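Long-range contacts in putative uncharacterized protein (Ustilago maydis, PDB 4GNX), which binds single-stranded DNA as a chain of replication protein A, through OB-fold domains that probably shield the strand during replication and repair: residues Val175-Trp180 / Arg212-Met216; Gln161-Leu165 / Gly262-Gly266. All coordinates share one frame; numbering follows the deposited sequence.

Contact 1: residues Val175-Trp180 / Arg212-Met216; sequences VKLTLW and RSLSM. With nucleotides of chain G.
Leu177 and Leu214 form a parallel beta bridge in the OB fold, where strand 174-180 runs beside strand 213-217 at 17° between the short segments. Two good backbone bonds define the ladder: Leu214 N to Lys176 O at 2.8 Å, and Thr178 N to Leu214 O at 2.9 Å. The third, Met216 N to Thr178 O, is weak. Packing is tight on the face of the leucines: Leu177 CG lies 3.7 Å from Leu214 CB, and Val175 CG1 meets Leu214 CD1 at about a right angle. At the far end the Leu179 and Met216 side chains lie side by side, pointing the same way, with CD2 of the first 3.5 Å from CE of the second. The other face meets DNA. Trp180 NE1 donates to Ser215 OG (2.9 Å), 7° out of the ring plane, which would restrain the indole's rotation; Ser215 chi1 of 163° carries OG there, opposite its own backbone N. The indole has Thr178 CG2 centred over one face and the base of DT6 of chain G, offset toward the rim, over the other. The loose, solvent-facing element is the Lys176 side chain, whose end leads away from 212-216. Among its neighbours, strand 174-180 also bonds strand 159-168, whereas strand 213-217 pairs with strand 198-207, whose Phe201, Val204 and Val206 pack against Leu177 and Leu214.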
loop_
_atom_site.group_PDB
_atom_site.type_symbol
_atom_site.label_atom_id
_atom_site.label_comp_id
_atom_site.label_asym_id
_atom_site.label_seq_id
_atom_site.Cartn_x
_atom_site.Cartn_y
_atom_site.Cartn_z
ATOM N N VAL C 175 -14.371 -16.024 18.143
ATOM C CA VAL C 175 -13.535 -15.618 17.012
ATOM C C VAL C 175 -12.417 -16.637 16.786
ATOM O O VAL C 175 -11.905 -17.221 17.738
ATOM C CB VAL C 175 -12.964 -14.189 17.208
ATOM C CG1 VAL C 175 -11.891 -14.160 18.294
ATOM C CG2 VAL C 175 -12.420 -13.637 15.897
ATOM N N LYS C 176 -12.058 -16.863 15.528
ATOM C CA LYS C 176 -10.962 -17.777 15.216
ATOM C C LYS C 176 -9.598 -17.061 15.281
ATOM O O LYS C 176 -9.471 -15.893 14.894
ATOM C CB LYS C 176 -11.164 -18.444 13.847
ATOM C CG LYS C 176 -12.265 -19.501 13.749
ATOM C CD LYS C 176 -13.485 -18.965 13.008
ATOM C CE LYS C 176 -14.116 -19.998 12.069
ATOM N NZ LYS C 176 -14.999 -20.967 12.769
ATOM N N LEU C 177 -8.588 -17.758 15.796
ATOM C CA LEU C 177 -7.221 -17.252 15.791
ATOM C C LEU C 177 -6.256 -18.318 15.284
ATOM O O LEU C 177 -6.269 -19.457 15.757
ATOM C CB LEU C 177 -6.805 -16.785 17.182
ATOM C CG LEU C 177 -5.436 -16.090 17.311
ATOM C CD1 LEU C 177 -5.475 -15.086 18.455
ATOM C CD2 LEU C 177 -4.267 -17.056 17.490
ATOM N N THR C 178 -5.409 -17.940 14.330
ATOM C CA THR C 178 -4.420 -18.865 13.772
ATOM C C THR C 178 -3.062 -18.778 14.492
ATOM O O THR C 178 -2.556 -17.677 14.731
ATOM C CB THR C 178 -4.247 -18.634 12.250
ATOM O OG1 THR C 178 -5.399 -19.129 11.548
ATOM C CG2 THR C 178 -3.006 -19.316 11.718
ATOM N N LEU C 179 -2.501 -19.935 14.850
ATOM C CA LEU C 179 -1.100 -20.037 15.261
ATOM C C LEU C 179 -0.294 -20.541 14.094
ATOM O O LEU C 179 -0.768 -21.373 13.325
ATOM C CB LEU C 179 -0.904 -21.026 16.411
ATOM C CG LEU C 179 -1.758 -20.919 17.673
ATOM C CD1 LEU C 179 -1.333 -21.969 18.683
ATOM C CD2 LEU C 179 -1.678 -19.529 18.278
ATOM N N TRP C 180 0.935 -20.062 13.977
ATOM C CA TRP C 180 1.823 -20.518 12.932
ATOM C C TRP C 180 2.986 -21.254 13.512
ATOM O O TRP C 180 3.221 -21.200 14.720
ATOM C CB TRP C 180 2.333 -19.336 12.139
ATOM C CG TRP C 180 1.258 -18.461 11.540
ATOM C CD1 TRP C 180 0.782 -17.257 12.032
ATOM C CD2 TRP C 180 0.516 -18.680 10.287
ATOM N NE1 TRP C 180 -0.177 -16.739 11.208
ATOM C CE2 TRP C 180 -0.383 -17.539 10.143
ATOM C CE3 TRP C 180 0.509 -19.674 9.309
ATOM C CZ2 TRP C 180 -1.250 -17.416 9.068
ATOM C CZ3 TRP C 180 -0.366 -19.536 8.229
ATOM C CH2 TRP C 180 -1.226 -18.434 8.117
ATOM N N ARG C 212 -14.566 -10.912 11.049
ATOM C CA ARG C 212 -13.351 -10.615 11.811
ATOM C C ARG C 212 -12.699 -11.905 12.292
ATOM O O ARG C 212 -13.373 -12.791 12.818
ATOM C CB ARG C 212 -13.660 -9.710 13.006
ATOM C CG ARG C 212 -13.868 -8.247 12.654
ATOM C CD ARG C 212 -12.549 -7.599 12.269
ATOM N NE ARG C 212 -12.662 -6.165 12.007
ATOM C CZ ARG C 212 -12.992 -5.633 10.835
ATOM N NH1 ARG C 212 -13.266 -6.407 9.795
ATOM N NH2 ARG C 212 -13.058 -4.320 10.711
ATOM N N SER C 213 -11.388 -12.002 12.088
ATOM C CA SER C 213 -10.599 -13.135 12.558
ATOM C C SER C 213 -9.172 -12.705 12.881
ATOM O O SER C 213 -8.731 -11.625 12.473
ATOM C CB SER C 213 -10.606 -14.273 11.536
ATOM O OG SER C 213 -10.056 -13.856 10.302
ATOM N N LEU C 214 -8.463 -13.557 13.621
ATOM C CA LEU C 214 -7.151 -13.213 14.162
ATOM C C LEU C 214 -6.032 -14.114 13.676
ATOM O O LEU C 214 -6.244 -15.286 13.364
ATOM C CB LEU C 214 -7.182 -13.215 15.685
ATOM C CG LEU C 214 -8.180 -12.250 16.310
ATOM C CD1 LEU C 214 -8.269 -12.474 17.816
ATOM C CD2 LEU C 214 -7.842 -10.808 15.975
ATOM N N SER C 215 -4.840 -13.538 13.613
ATOM C CA SER C 215 -3.640 -14.254 13.245
ATOM C C SER C 215 -2.454 -13.677 13.997
ATOM O O SER C 215 -2.414 -12.476 14.282
ATOM C CB SER C 215 -3.396 -14.141 11.745
ATOM O OG SER C 215 -2.059 -14.492 11.438
ATOM N N MET C 216 -1.478 -14.532 14.295
ATOM C CA MET C 216 -0.262 -14.092 14.973
ATOM C C MET C 216 0.827 -13.614 14.025
ATOM O O MET C 216 0.931 -14.078 12.893
ATOM C CB MET C 216 0.274 -15.186 15.891
ATOM C CG MET C 216 -0.619 -15.393 17.101
ATOM S SD MET C 216 0.236 -15.778 18.650
ATOM C CE MET C 216 1.054 -17.310 18.193
ATOM P P DT G 6 0.935 -12.518 6.951
ATOM O OP1 DT G 6 0.590 -11.399 6.039
ATOM O OP2 DT G 6 0.202 -12.662 8.238
ATOM O "O5'" DT G 6 0.794 -13.876 6.126
ATOM C "C5'" DT G 6 1.164 -13.940 4.731
ATOM C "C4'" DT G 6 1.639 -15.327 4.356
ATOM O "O4'" DT G 6 2.714 -15.752 5.226
ATOM C "C3'" DT G 6 0.574 -16.422 4.413
ATOM O "O3'" DT G 6 0.615 -17.191 3.209
ATOM C "C2'" DT G 6 0.931 -17.230 5.650
ATOM C "C1'" DT G 6 2.424 -17.001 5.834
ATOM N N1 DT G 6 2.855 -16.927 7.249
ATOM C C2 DT G 6 3.720 -17.882 7.735
ATOM O O2 DT G 6 4.151 -18.801 7.058
ATOM N N3 DT G 6 4.064 -17.723 9.055
ATOM C C4 DT G 6 3.642 -16.727 9.915
ATOM O O4 DT G 6 4.035 -16.716 11.078
ATOM C C5 DT G 6 2.742 -15.756 9.337
ATOM C C7 DT G 6 2.236 -14.637 10.190
ATOM C C6 DT G 6 2.398 -15.904 8.052
ATOM P P DT G 7 -0.671 -17.133 2.268
ATOM O OP1 DT G 7 -0.344 -17.745 0.954
ATOM O OP2 DT G 7 -1.188 -15.741 2.317
ATOM O "O5'" DT G 7 -1.671 -18.092 3.054
ATOM C "C5'" DT G 7 -1.327 -19.469 3.317
ATOM C "C4'" DT G 7 -2.490 -20.206 3.943
ATOM O "O4'" DT G 7 -2.773 -19.672 5.255
ATOM C "C3'" DT G 7 -3.810 -20.133 3.181
ATOM O "O3'" DT G 7 -4.503 -21.365 3.385
ATOM C "C2'" DT G 7 -4.536 -18.982 3.855
ATOM C "C1'" DT G 7 -4.088 -19.130 5.299
ATOM N N1 DT G 7 -4.030 -17.890 6.100
ATOM C C2 DT G 7 -4.589 -17.922 7.357
ATOM O O2 DT G 7 -5.156 -18.901 7.808
ATOM N N3 DT G 7 -4.464 -16.755 8.068
ATOM C C4 DT G 7 -3.835 -15.593 7.664
ATOM O O4 DT G 7 -3.805 -14.623 8.415
ATOM C C5 DT G 7 -3.265 -15.632 6.338
ATOM C C7 DT G 7 -2.578 -14.412 5.810
ATOM C C6 DT G 7 -3.381 -16.767 5.634
#

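Contact 2: residues Gln161-Leu165 / Gly262-Gly266. With nucleotides of chain G.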
loop_
_atom_site.group_PDB
_atom_site.type_symbol
_atom_site.label_atom_id
_atom_site.label_comp_id
_atom_site.label_asym_id
_atom_site.label_seq_id
_atom_site.Cartn_x
_atom_site.Cartn_y
_atom_site.Cartn_z
ATOM N N GLN C 161 3.278 -24.802 8.998
ATOM C CA GLN C 161 2.422 -25.344 10.063
ATOM C C GLN C 161 1.407 -24.309 10.535
ATOM O O GLN C 161 1.747 -23.145 10.740
ATOM C CB GLN C 161 3.248 -25.838 11.261
ATOM C CG GLN C 161 3.698 -27.293 11.172
ATOM C CD GLN C 161 4.926 -27.498 10.292
ATOM O OE1 GLN C 161 5.784 -26.615 10.168
ATOM N NE2 GLN C 161 5.020 -28.677 9.682
ATOM N N LYS C 162 0.169 -24.750 10.736
ATOM C CA LYS C 162 -0.927 -23.847 11.048
ATOM C C LYS C 162 -1.892 -24.520 12.018
ATOM O O LYS C 162 -2.103 -25.721 11.926
ATOM C CB LYS C 162 -1.651 -23.497 9.750
ATOM C CG LYS C 162 -2.589 -22.321 9.858
ATOM C CD LYS C 162 -3.806 -22.485 8.973
ATOM C CE LYS C 162 -4.976 -21.753 9.603
ATOM N NZ LYS C 162 -6.175 -21.767 8.732
ATOM N N ARG C 163 -2.466 -23.757 12.946
ATOM C CA ARG C 163 -3.551 -24.271 13.788
ATOM C C ARG C 163 -4.508 -23.162 14.230
ATOM O O ARG C 163 -4.108 -22.010 14.366
ATOM C CB ARG C 163 -3.011 -25.058 14.991
ATOM C CG ARG C 163 -4.067 -25.396 16.032
ATOM C CD ARG C 163 -3.529 -26.258 17.158
ATOM N NE ARG C 163 -3.587 -27.672 16.798
ATOM C CZ ARG C 163 -2.539 -28.482 16.772
ATOM N NH1 ARG C 163 -1.337 -28.026 17.111
ATOM N NH2 ARG C 163 -2.699 -29.749 16.415
ATOM N N GLU C 164 -5.771 -23.529 14.452
ATOM C CA GLU C 164 -6.814 -22.567 14.787
ATOM C C GLU C 164 -7.421 -22.791 16.157
ATOM O O GLU C 164 -7.751 -23.915 16.517
ATOM C CB GLU C 164 -7.907 -22.572 13.724
ATOM C CG GLU C 164 -7.471 -21.850 12.465
ATOM C CD GLU C 164 -8.626 -21.411 11.599
ATOM O OE1 GLU C 164 -9.794 -21.636 11.986
ATOM O OE2 GLU C 164 -8.358 -20.827 10.526
ATOM N N LEU C 165 -7.568 -21.702 16.904
ATOM C CA LEU C 165 -8.180 -21.717 18.224
ATOM C C LEU C 165 -9.470 -20.926 18.186
ATOM O O LEU C 165 -9.580 -19.950 17.446
ATOM C CB LEU C 165 -7.264 -21.062 19.266
ATOM C CG LEU C 165 -5.735 -21.092 19.170
ATOM C CD1 LEU C 165 -5.149 -20.242 20.279
ATOM C CD2 LEU C 165 -5.177 -22.502 19.234
ATOM N N GLY C 262 -13.530 -24.617 6.921
ATOM C CA GLY C 262 -12.081 -24.708 6.799
ATOM C C GLY C 262 -11.322 -23.388 6.849
ATOM O O GLY C 262 -11.918 -22.319 6.998
ATOM N N GLY C 263 -10.009 -23.477 6.634
ATOM C CA GLY C 263 -9.046 -22.574 7.241
ATOM C C GLY C 263 -8.315 -21.350 6.731
ATOM O O GLY C 263 -7.264 -21.463 6.096
ATOM N N GLY C 264 -8.811 -20.180 7.131
ATOM C CA GLY C 264 -8.105 -18.922 6.906
ATOM C C GLY C 264 -8.202 -17.871 8.005
ATOM O O GLY C 264 -8.245 -16.676 7.705
ATOM N N ALA C 265 -8.226 -18.295 9.272
ATOM C CA ALA C 265 -8.322 -17.353 10.398
ATOM C C ALA C 265 -7.201 -16.326 10.366
ATOM O O ALA C 265 -6.027 -16.678 10.292
ATOM C CB ALA C 265 -8.326 -18.077 11.728
ATOM N N GLY C 266 -7.589 -15.053 10.404
ATOM C CA GLY C 266 -6.656 -13.943 10.364
ATOM C C GLY C 266 -6.399 -13.411 8.972
ATOM O O GLY C 266 -5.874 -12.305 8.822
ATOM P P DT G 7 -0.671 -17.133 2.268
ATOM O OP1 DT G 7 -0.344 -17.745 0.954
ATOM O OP2 DT G 7 -1.188 -15.741 2.317
ATOM O "O5'" DT G 7 -1.671 -18.092 3.054
ATOM C "C5'" DT G 7 -1.327 -19.469 3.317
ATOM C "C4'" DT G 7 -2.490 -20.206 3.943
ATOM O "O4'" DT G 7 -2.773 -19.672 5.255
ATOM C "C3'" DT G 7 -3.810 -20.133 3.181
ATOM O "O3'" DT G 7 -4.503 -21.365 3.385
ATOM C "C2'" DT G 7 -4.536 -18.982 3.855
ATOM C "C1'" DT G 7 -4.088 -19.130 5.299
ATOM N N1 DT G 7 -4.030 -17.890 6.100
ATOM C C2 DT G 7 -4.589 -17.922 7.357
ATOM O O2 DT G 7 -5.156 -18.901 7.808
ATOM N N3 DT G 7 -4.464 -16.755 8.068
ATOM C C4 DT G 7 -3.835 -15.593 7.664
ATOM O O4 DT G 7 -3.805 -14.623 8.415
ATOM C C5 DT G 7 -3.265 -15.632 6.338
ATOM C C7 DT G 7 -2.578 -14.412 5.810
ATOM C C6 DT G 7 -3.381 -16.767 5.634
ATOM P P DT G 8 -5.364 -21.995 2.194
ATOM O OP1 DT G 8 -5.538 -23.444 2.475
ATOM O OP2 DT G 8 -4.775 -21.568 0.893
ATOM O "O5'" DT G 8 -6.763 -21.261 2.398
ATOM C "C5'" DT G 8 -7.755 -21.798 3.287
ATOM C "C4'" DT G 8 -8.980 -20.915 3.282
ATOM O "O4'" DT G 8 -8.632 -19.611 3.803
ATOM C "C3'" DT G 8 -9.544 -20.630 1.895
ATOM O "O3'" DT G 8 -10.305 -21.723 1.355
ATOM C "C2'" DT G 8 -10.278 -19.321 2.118
ATOM C "C1'" DT G 8 -9.339 -18.598 3.080
ATOM N N1 DT G 8 -8.341 -17.703 2.436
ATOM C C2 DT G 8 -8.469 -16.342 2.622
ATOM O O2 DT G 8 -9.357 -15.840 3.289
ATOM N N3 DT G 8 -7.510 -15.587 1.996
ATOM C C4 DT G 8 -6.465 -16.042 1.216
ATOM O O4 DT G 8 -5.681 -15.239 0.718
ATOM C C5 DT G 8 -6.394 -17.478 1.058
ATOM C C7 DT G 8 -5.296 -18.062 0.227
ATOM C C6 DT G 8 -7.322 -18.225 1.668
#
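Backbone approach is modest here: strand 161-165 of the OB fold and the irregular loop 262-266 come no nearer than 7.0 Å between the CA atoms of Glu164 and Ala265, so side chains from the strand bridge the gap. Glu164 does so with one carboxylate oxygen. Its OE2 accepts Ala265 N at 2.8 Å and also receives Lys162 NZ in a salt bridge of 3.0 Å. The two donors reach OE2 from opposite faces of the carboxylate plane, each 35° out of it, and this double grip would limit the group's rotation. Lys162 reaches this oxygen from two residues away on the same side of the strand, its CG placed opposite the backbone N (chi1 -166°) and its chain bent at the next bond. The ammonium also makes a weak bond of 3.2 Å to O2 of the DT7 base of chain G. Glu164 thus probably acts from a second shell, helping to position Lys162 and the loop beside the thymine. Gly264 packs beside DT7 of chain G. The loop also bonds the base directly: N3 of DT7 of chain G donates to Ala265 O at 2.7 Å, with an angle of 163° at the hydrogen.

Following the chain from the N terminus, the first segment reached is 161-165, on strand 159-168; strand 174-180, its antiparallel neighbour, comes next. The chain returns at strand 213-217, where contact 1 closes a loop of 31 residues, and only much later, after helix 229-242, does 262-266 come back to close the longer loop of contact 2. Contact 1 is therefore nested inside contact 2, their centres about 6 Å apart. Two probable bonds join them: Leu179 N to Arg163 O (2.7 Å) between adjacent strands, and Ser213 OG with Gly266 N. Together they tie three strands of one OB sheet to the loop preceding helix 275-280, around the shared nucleotide DT7 of chain G.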